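Local coordinates for protein SnoN,Epimerase SnoN (Streptomyces nogalater, PDB 5EP9) that binds iron(III) and 2-oxoglutarate as a non-heme iron-dependent epimerase of the nogalamycin biosynthetic pathway, at residues F148-S151 with T155-T158; A107-Y112 with C216-A221; M244-A249 with F280-R285. One frame throughout, in Å; residues are numbered along the deposited sequence.

Contact 1 of 3, residues F148-S151 with T155-T158; sequences FPFS and TALT
Two phenylalanine rings, F148 and F150, converge on the methyl of A156 where the loop after strand 139-142 turns back into strand 157-162, within the first SnoN portion (14-202) of the fusion. The fold is the cupin-type double-stranded beta-helix of the phytanoyl-CoA dioxygenase family. A156 CB lies 3.9 Å from F148 CE2 and, at the in-plane edge of the other ring, 4.0 Å from F150 CE1. Between the two residues the chain folds back: P149 centres an inverse gamma turn, with a weak hydrogen bond from F150 N to F148 O (3.0 Å). The turn brings F148 CB under one face of the F150 ring, 3.5 Å from its plane and offset toward the rim. F150 CG sits between its own N and carbonyl carbon (chi1 49°), and from there the ring extends to bring CE1 up to A156. V242 and M244 of strand 236-245 back F148 and F150 in turn. All four touching residues are buried, whereas at the other end exposed T155 and partly exposed S151 make no contact across the segments. Toward the 2-oxoglutarate pocket the fit is looser, with T158 OG1 lying 4.3 Å from F148 CZ at the ring's edge.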
loop_
_atom_site.group_PDB
_atom_site.type_symbol
_atom_site.label_atom_id
_atom_site.label_comp_id
_atom_site.label_asym_id
_atom_site.label_seq_id
_atom_site.Cartn_x
_atom_site.Cartn_y
_atom_site.Cartn_z
ATOM N N PHE A 148 -9.822 -5.285 3.245
ATOM C CA PHE A 148 -9.787 -5.681 1.811
ATOM C C PHE A 148 -11.014 -6.564 1.478
ATOM O O PHE A 148 -11.170 -7.658 2.026
ATOM C CB PHE A 148 -8.493 -6.410 1.455
ATOM C CG PHE A 148 -7.245 -5.575 1.531
ATOM C CD1 PHE A 148 -7.270 -4.175 1.416
ATOM C CD2 PHE A 148 -6.027 -6.175 1.698
ATOM C CE1 PHE A 148 -6.112 -3.412 1.436
ATOM C CE2 PHE A 148 -4.894 -5.428 1.700
ATOM C CZ PHE A 148 -4.934 -4.054 1.568
ATOM N N PRO A 149 -11.941 -6.054 0.658
ATOM C CA PRO A 149 -13.090 -6.811 0.277
ATOM C C PRO A 149 -12.834 -7.813 -0.875
ATOM O O PRO A 149 -13.560 -7.857 -1.869
ATOM C CB PRO A 149 -14.067 -5.710 -0.186
ATOM C CG PRO A 149 -13.156 -4.794 -0.948
ATOM C CD PRO A 149 -11.882 -4.789 -0.113
ATOM N N PHE A 150 -11.844 -8.669 -0.687
ATOM C CA PHE A 150 -11.646 -9.758 -1.621
ATOM C C PHE A 150 -11.139 -11.009 -0.882
ATOM O O PHE A 150 -10.572 -10.954 0.215
ATOM C CB PHE A 150 -10.761 -9.322 -2.786
ATOM C CG PHE A 150 -9.481 -8.615 -2.403
ATOM C CD1 PHE A 150 -8.356 -9.360 -2.123
ATOM C CD2 PHE A 150 -9.388 -7.244 -2.389
ATOM C CE1 PHE A 150 -7.154 -8.780 -1.806
ATOM C CE2 PHE A 150 -8.214 -6.646 -2.048
ATOM C CZ PHE A 150 -7.090 -7.400 -1.758
ATOM N N SER A 151 -11.289 -12.105 -1.576
ATOM C CA SER A 151 -11.114 -13.470 -1.061
ATOM C C SER A 151 -9.694 -13.770 -0.628
ATOM O O SER A 151 -9.492 -14.503 0.287
ATOM C CB SER A 151 -11.597 -14.490 -2.166
ATOM O OG SER A 151 -10.841 -14.330 -3.372
ATOM N N THR A 155 -3.378 -12.633 1.806
ATOM C CA THR A 155 -2.042 -12.737 1.176
ATOM C C THR A 155 -1.718 -11.527 0.272
ATOM O O THR A 155 -0.703 -11.510 -0.391
ATOM C CB THR A 155 -1.889 -13.978 0.293
ATOM O OG1 THR A 155 -2.956 -13.995 -0.654
ATOM C CG2 THR A 155 -1.932 -15.206 1.158
ATOM N N ALA A 156 -2.557 -10.514 0.333
ATOM C CA ALA A 156 -2.295 -9.301 -0.414
ATOM C C ALA A 156 -1.047 -8.607 0.090
ATOM O O ALA A 156 -0.460 -8.910 1.172
ATOM C CB ALA A 156 -3.464 -8.394 -0.329
ATOM N N LEU A 157 -0.578 -7.722 -0.723
ATOM C CA LEU A 157 0.596 -6.888 -0.343
ATOM C C LEU A 157 0.534 -5.460 -0.893
ATOM O O LEU A 157 -0.058 -5.212 -1.968
ATOM C CB LEU A 157 1.919 -7.522 -0.703
ATOM C CG LEU A 157 2.391 -7.529 -2.125
ATOM C CD1 LEU A 157 3.800 -8.136 -2.165
ATOM C CD2 LEU A 157 1.522 -8.503 -2.876
ATOM N N THR A 158 1.199 -4.570 -0.165
ATOM C CA THR A 158 1.167 -3.160 -0.425
ATOM C C THR A 158 2.589 -2.607 -0.748
ATOM O O THR A 158 3.493 -2.852 -0.023
ATOM C CB THR A 158 0.545 -2.430 0.740
ATOM O OG1 THR A 158 -0.810 -2.854 0.910
ATOM C CG2 THR A 158 0.620 -0.914 0.556
#

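Contact 2 of 3, residues A107-Y112 with C216-A221. With AKG (2-oxoglutaric acid), chain E.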
loop_
_atom_site.group_PDB
_atom_site.type_symbol
_atom_site.label_atom_id
_atom_site.label_comp_id
_atom_site.label_asym_id
_atom_site.label_seq_id
_atom_site.Cartn_x
_atom_site.Cartn_y
_atom_site.Cartn_z
ATOM N N ALA A 107 6.134 -4.020 -10.158
ATOM C CA ALA A 107 5.216 -5.137 -10.415
ATOM C C ALA A 107 5.979 -6.406 -10.379
ATOM O O ALA A 107 5.518 -7.426 -9.802
ATOM C CB ALA A 107 4.584 -5.012 -11.798
ATOM N N ALA A 108 7.128 -6.409 -11.049
ATOM C CA ALA A 108 7.952 -7.618 -11.035
ATOM C C ALA A 108 8.406 -8.028 -9.575
ATOM O O ALA A 108 8.431 -9.209 -9.267
ATOM C CB ALA A 108 9.140 -7.534 -11.949
ATOM N N LEU A 109 8.782 -7.048 -8.772
ATOM C CA LEU A 109 9.155 -7.296 -7.411
ATOM C C LEU A 109 7.985 -7.875 -6.621
ATOM O O LEU A 109 8.144 -8.840 -5.959
ATOM C CB LEU A 109 9.634 -6.030 -6.746
ATOM C CG LEU A 109 11.044 -5.692 -7.165
ATOM C CD1 LEU A 109 11.369 -4.246 -6.785
ATOM C CD2 LEU A 109 12.051 -6.621 -6.482
ATOM N N ALA A 110 6.830 -7.254 -6.737
ATOM C CA ALA A 110 5.673 -7.692 -6.062
ATOM C C ALA A 110 5.343 -9.156 -6.370
ATOM O O ALA A 110 5.027 -9.943 -5.461
ATOM C CB ALA A 110 4.449 -6.819 -6.371
ATOM N N GLU A 111 5.388 -9.513 -7.643
ATOM C CA GLU A 111 5.049 -10.846 -8.023
ATOM C C GLU A 111 6.081 -11.825 -7.525
ATOM O O GLU A 111 5.686 -12.936 -7.124
ATOM C CB GLU A 111 4.850 -11.059 -9.560
ATOM C CG GLU A 111 3.620 -10.357 -10.080
ATOM C CD GLU A 111 3.129 -10.874 -11.444
ATOM O OE1 GLU A 111 3.928 -11.451 -12.219
ATOM O OE2 GLU A 111 1.932 -10.649 -11.709
ATOM N N TYR A 112 7.354 -11.473 -7.583
ATOM C CA TYR A 112 8.377 -12.337 -7.076
ATOM C C TYR A 112 8.168 -12.520 -5.533
ATOM O O TYR A 112 8.232 -13.582 -5.029
ATOM C CB TYR A 112 9.776 -11.805 -7.362
ATOM C CG TYR A 112 10.871 -12.844 -7.139
ATOM C CD1 TYR A 112 11.266 -13.726 -8.144
ATOM C CD2 TYR A 112 11.499 -12.948 -5.901
ATOM C CE1 TYR A 112 12.260 -14.679 -7.912
ATOM C CE2 TYR A 112 12.482 -13.902 -5.648
ATOM C CZ TYR A 112 12.858 -14.757 -6.636
ATOM O OH TYR A 112 13.826 -15.693 -6.364
ATOM N N CYS A 216 11.090 2.167 -1.925
ATOM C CA CYS A 216 9.782 1.696 -1.444
ATOM C C CYS A 216 9.940 0.649 -0.373
ATOM O O CYS A 216 11.035 0.069 -0.139
ATOM C CB CYS A 216 8.910 1.160 -2.592
ATOM S SG CYS A 216 9.383 -0.430 -3.221
ATOM N N THR A 217 8.816 0.411 0.262
ATOM C CA THR A 217 8.606 -0.809 1.017
ATOM C C THR A 217 7.502 -1.638 0.353
ATOM O O THR A 217 6.632 -1.091 -0.324
ATOM C CB THR A 217 8.259 -0.556 2.459
ATOM O OG1 THR A 217 7.163 0.371 2.573
ATOM C CG2 THR A 217 9.449 0.020 3.205
ATOM N N PHE A 218 7.593 -2.951 0.582
ATOM C CA PHE A 218 6.490 -3.862 0.425
ATOM C C PHE A 218 6.128 -4.422 1.768
ATOM O O PHE A 218 7.009 -4.797 2.556
ATOM C CB PHE A 218 6.856 -4.998 -0.479
ATOM C CG PHE A 218 7.094 -4.588 -1.913
ATOM C CD1 PHE A 218 8.340 -4.221 -2.309
ATOM C CD2 PHE A 218 6.031 -4.558 -2.815
ATOM C CE1 PHE A 218 8.582 -3.827 -3.616
ATOM C CE2 PHE A 218 6.261 -4.217 -4.129
ATOM C CZ PHE A 218 7.546 -3.854 -4.548
ATOM N N HIS A 219 4.833 -4.438 2.077
ATOM C CA HIS A 219 4.367 -5.159 3.268
ATOM C C HIS A 219 3.156 -6.034 3.019
ATOM O O HIS A 219 2.162 -5.666 2.355
ATOM C CB HIS A 219 4.196 -4.221 4.473
ATOM C CG HIS A 219 3.047 -3.299 4.395
ATOM N ND1 HIS A 219 3.133 -2.066 3.800
ATOM C CD2 HIS A 219 1.800 -3.384 4.904
ATOM C CE1 HIS A 219 1.987 -1.421 3.959
ATOM N NE2 HIS A 219 1.161 -2.205 4.606
ATOM N N HIS A 220 3.212 -7.153 3.690
ATOM C CA HIS A 220 2.126 -8.155 3.726
ATOM C C HIS A 220 0.885 -7.619 4.435
ATOM O O HIS A 220 0.933 -6.845 5.351
ATOM C CB HIS A 220 2.677 -9.423 4.434
ATOM C CG HIS A 220 1.828 -10.659 4.327
ATOM N ND1 HIS A 220 0.677 -10.863 5.074
ATOM C CD2 HIS A 220 2.031 -11.805 3.636
ATOM C CE1 HIS A 220 0.170 -12.038 4.784
ATOM N NE2 HIS A 220 0.994 -12.648 3.966
ATOM N N ALA A 221 -0.252 -8.075 3.981
ATOM C CA ALA A 221 -1.562 -7.634 4.471
ATOM C C ALA A 221 -1.850 -7.997 5.938
ATOM O O ALA A 221 -2.784 -7.453 6.518
ATOM C CB ALA A 221 -2.650 -8.266 3.592
HETATM C C1 AKG E . -0.551 1.183 4.280
HETATM O O1 AKG E . -1.106 0.058 4.380
HETATM O O2 AKG E . 0.099 1.520 3.260
HETATM C C2 AKG E . -0.610 2.135 5.414
HETATM O O5 AKG E . -1.233 1.809 6.444
HETATM C C3 AKG E . 0.099 3.498 5.236
HETATM C C4 AKG E . 0.187 4.382 6.477
HETATM C C5 AKG E . 0.851 5.726 6.288
HETATM O O3 AKG E . 1.362 6.005 5.188
HETATM O O4 AKG E . 0.842 6.570 7.235
#
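The outer end of the F218 ring meets helix 104-114: CZ lies 3.7 Å from L109 CB and CE2 lies 3.9 Å from A110 CB, both methylene and methyl arriving at a slant to the ring plane. The other flat group, the H219 imidazole, presents its edge to 2-oxoglutarate, with the C1 carboxylate carbon in the ring plane. There NE2 donates to ligand O1 over 3.2 Å, but the angle at the hydrogen is only 130° and the bond is weak; the same NE2 is hydrogen-bonded to D144 OD2, whose residue is an iron ligand. F218 and H219 thus look to opposite sides of strand 216-220, one to the helix and one to the 2-oxoglutarate. This is the major sheet of the double-stranded beta-helix, with a helix packed on its outer face and the metal site on its inner one. F218 CG stands anti to the carbonyl carbon (chi1 -67°), which carries the ring on toward L109 and A110; the CA atoms of F218 and A110 are 7.6 Å apart. With an alanine here, L109 CB and A110 CB would probably lose their shared aromatic partner and a gap would open between helix and sheet. The contact joins the two portions of the fusion, 107-112 belonging to 14-202 and 216-221 to 203-305. Strand 216-220 itself runs between strands 45-48 and 157-162, and V48 touches both L109 and F218.

Contact 3 of 3, residues M244-A249 with F280-R285; sequences MDATAA and FPLLRR
M244 lays its terminal methyl against F280, CE sitting 3.7 Å from F280 CD1 and 3.9 Å from F280 CB, near the root of the ring and not at its far end. The two side chains cross obliquely. The methionine reaches this far because its chain is extended beyond CG, after a first torsion (chi1 62°) that places CG between the backbone N and the carbonyl carbon. A second, separate touch is made nearer the surface, where one branch of L282, CD2, lies 3.8 Å from A246 CB. No hydrogen bond crosses between the two segments, so their direct contact is entirely apolar.

Hydrogen bonds shape 244-249 itself, where strand 236-245 ends in a type I beta turn from D245 to A248, closed by A248 N donating to D245 O at 2.9 Å. An Asx turn is superposed on it. D245 OD1 takes the T247 backbone N at 2.8 Å through its anti lone pair, nearly straight at 167°. The same oxygen accepts T247 OG1 at 2.7 Å, but from well above the carboxylate plane, 65° out of it. Two bonds of different direction therefore grip one carboxylate oxygen and should restrict its rotation, while A246, at the turn's second position, offers its methyl to L282.

Both segments belong to the second SnoN portion (203-305). R119 of the neighbouring strand 118-128 ties them together through their carbonyls, its NE hydrogen-bonded to A246 O and its NH1 to F280 O. F121 of that strand touches both M244 and F280, and further along, L283 packs on A107 and E111 of helix 104-114.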
loop_
_atom_site.group_PDB
_atom_site.type_symbol
_atom_site.label_atom_id
_atom_site.label_comp_id
_atom_site.label_asym_id
_atom_site.label_seq_id
_atom_site.Cartn_x
_atom_site.Cartn_y
_atom_site.Cartn_z
ATOM N N MET A 244 -3.067 -7.900 -5.346
ATOM C CA MET A 244 -3.829 -9.055 -4.919
ATOM C C MET A 244 -3.559 -10.172 -5.871
ATOM O O MET A 244 -3.270 -9.974 -7.027
ATOM C CB MET A 244 -5.333 -8.770 -4.857
ATOM C CG MET A 244 -5.966 -8.406 -6.202
ATOM S SD MET A 244 -7.647 -7.746 -5.888
ATOM C CE MET A 244 -8.017 -7.315 -7.594
ATOM N N ASP A 245 -3.755 -11.372 -5.365
ATOM C CA ASP A 245 -3.709 -12.588 -6.182
ATOM C C ASP A 245 -4.579 -12.452 -7.411
ATOM O O ASP A 245 -5.707 -11.956 -7.321
ATOM C CB ASP A 245 -4.281 -13.726 -5.392
ATOM C CG ASP A 245 -3.881 -15.081 -5.949
ATOM O OD1 ASP A 245 -4.315 -15.531 -7.009
ATOM O OD2 ASP A 245 -3.143 -15.786 -5.211
ATOM N N ALA A 246 -4.068 -12.908 -8.535
ATOM C CA ALA A 246 -4.828 -12.845 -9.766
ATOM C C ALA A 246 -6.158 -13.642 -9.734
ATOM O O ALA A 246 -7.022 -13.382 -10.524
ATOM C CB ALA A 246 -3.978 -13.312 -10.932
ATOM N N THR A 247 -6.285 -14.586 -8.826
ATOM C CA THR A 247 -7.566 -15.287 -8.624
ATOM C C THR A 247 -8.516 -14.640 -7.599
ATOM O O THR A 247 -9.470 -15.223 -7.189
ATOM C CB THR A 247 -7.329 -16.728 -8.122
ATOM O OG1 THR A 247 -6.694 -16.701 -6.834
ATOM C CG2 THR A 247 -6.474 -17.545 -9.132
ATOM N N ALA A 248 -8.199 -13.454 -7.148
ATOM C CA ALA A 248 -9.061 -12.759 -6.229
ATOM C C ALA A 248 -10.503 -12.627 -6.701
ATOM O O ALA A 248 -10.757 -12.247 -7.816
ATOM C CB ALA A 248 -8.523 -11.384 -5.941
ATOM N N ALA A 249 -11.393 -12.892 -5.762
ATOM C CA ALA A 249 -12.802 -12.672 -5.906
ATOM C C ALA A 249 -13.377 -11.749 -4.869
ATOM O O ALA A 249 -12.905 -11.688 -3.757
ATOM C CB ALA A 249 -13.618 -14.024 -5.948
ATOM N N PHE A 280 -8.986 -4.043 -12.777
ATOM C CA PHE A 280 -8.170 -4.855 -11.805
ATOM C C PHE A 280 -7.079 -5.572 -12.543
ATOM O O PHE A 280 -7.072 -6.793 -12.627
ATOM C CB PHE A 280 -9.010 -5.858 -11.048
ATOM C CG PHE A 280 -10.140 -5.241 -10.282
ATOM C CD1 PHE A 280 -9.895 -4.527 -9.142
ATOM C CD2 PHE A 280 -11.476 -5.420 -10.679
ATOM C CE1 PHE A 280 -10.941 -3.966 -8.396
ATOM C CE2 PHE A 280 -12.519 -4.854 -9.956
ATOM C CZ PHE A 280 -12.245 -4.129 -8.804
ATOM N N PRO A 281 -6.170 -4.802 -13.162
ATOM C CA PRO A 281 -5.376 -5.396 -14.241
ATOM C C PRO A 281 -4.344 -6.355 -13.725
ATOM O O PRO A 281 -3.657 -6.078 -12.721
ATOM C CB PRO A 281 -4.733 -4.162 -14.931
ATOM C CG PRO A 281 -4.642 -3.166 -13.800
ATOM C CD PRO A 281 -5.946 -3.357 -13.085
ATOM N N LEU A 282 -4.119 -7.386 -14.500
ATOM C CA LEU A 282 -2.960 -8.218 -14.353
ATOM C C LEU A 282 -1.680 -7.346 -14.410
ATOM O O LEU A 282 -1.561 -6.494 -15.242
ATOM C CB LEU A 282 -2.911 -9.272 -15.428
ATOM C CG LEU A 282 -3.987 -10.371 -15.369
ATOM C CD1 LEU A 282 -4.085 -11.118 -16.692
ATOM C CD2 LEU A 282 -3.713 -11.298 -14.183
ATOM N N LEU A 283 -0.728 -7.577 -13.509
ATOM C CA LEU A 283 0.547 -6.887 -13.563
ATOM C C LEU A 283 1.465 -7.373 -14.648
ATOM O O LEU A 283 2.396 -6.714 -14.993
ATOM C CB LEU A 283 1.291 -6.986 -12.226
ATOM C CG LEU A 283 0.585 -6.500 -10.996
ATOM C CD1 LEU A 283 1.538 -6.429 -9.834
ATOM C CD2 LEU A 283 -0.155 -5.185 -11.172
ATOM N N ARG A 284 1.264 -8.564 -15.154
ATOM C CA ARG A 284 2.089 -9.062 -16.237
ATOM C C ARG A 284 1.187 -9.666 -17.325
ATOM O O ARG A 284 0.331 -10.442 -17.029
ATOM C CB ARG A 284 3.091 -10.064 -15.664
ATOM C CG ARG A 284 3.886 -10.902 -16.655
ATOM C CD ARG A 284 4.689 -11.968 -15.936
ATOM N NE ARG A 284 3.753 -13.006 -15.401
ATOM C CZ ARG A 284 3.830 -13.692 -14.243
ATOM N NH1 ARG A 284 4.837 -13.533 -13.388
ATOM N NH2 ARG A 284 2.871 -14.566 -13.917
ATOM N N ARG A 285 1.392 -9.282 -18.582
ATOM C CA ARG A 285 0.577 -9.789 -19.697
ATOM C C ARG A 285 0.607 -11.348 -19.683
ATOM O O ARG A 285 1.690 -11.943 -19.585
ATOM C CB ARG A 285 1.092 -9.225 -21.036
ATOM C CG ARG A 285 0.060 -8.434 -21.841
ATOM C CD ARG A 285 0.423 -8.468 -23.326
ATOM N NE ARG A 285 0.044 -9.741 -23.979
ATOM C CZ ARG A 285 0.639 -10.308 -25.044
ATOM N NH1 ARG A 285 1.710 -9.767 -25.611
ATOM N NH2 ARG A 285 0.170 -11.453 -25.552
#

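Contacts 1 and 2 are buried and use strands adjacent in the large sheet; each includes a pocket residue, T158 or H219, though F218 faces the helix, away from the site. T158 N to H219 O (2.9 Å) and A156 O to A221 N (2.9 Å) are probable hydrogen bonds between them. Contact 3 lies farther from the centre and is partly buried. Its strand, 236-245, is the sheet neighbour of contact 1's strand 157-162, and S151 N to A249 O (2.7 Å) is another probable hydrogen bond. All three are apolar across their own segments, whereas polar links differ by place: backbone pairing inside the sheet, a weak hydrogen bond from H219 to 2-oxoglutarate in contact 2, and toward the surface a salt bridge, E111 OE1 to poorly ordered R284 NH1 (2.6 Å), joining contacts 2 and 3.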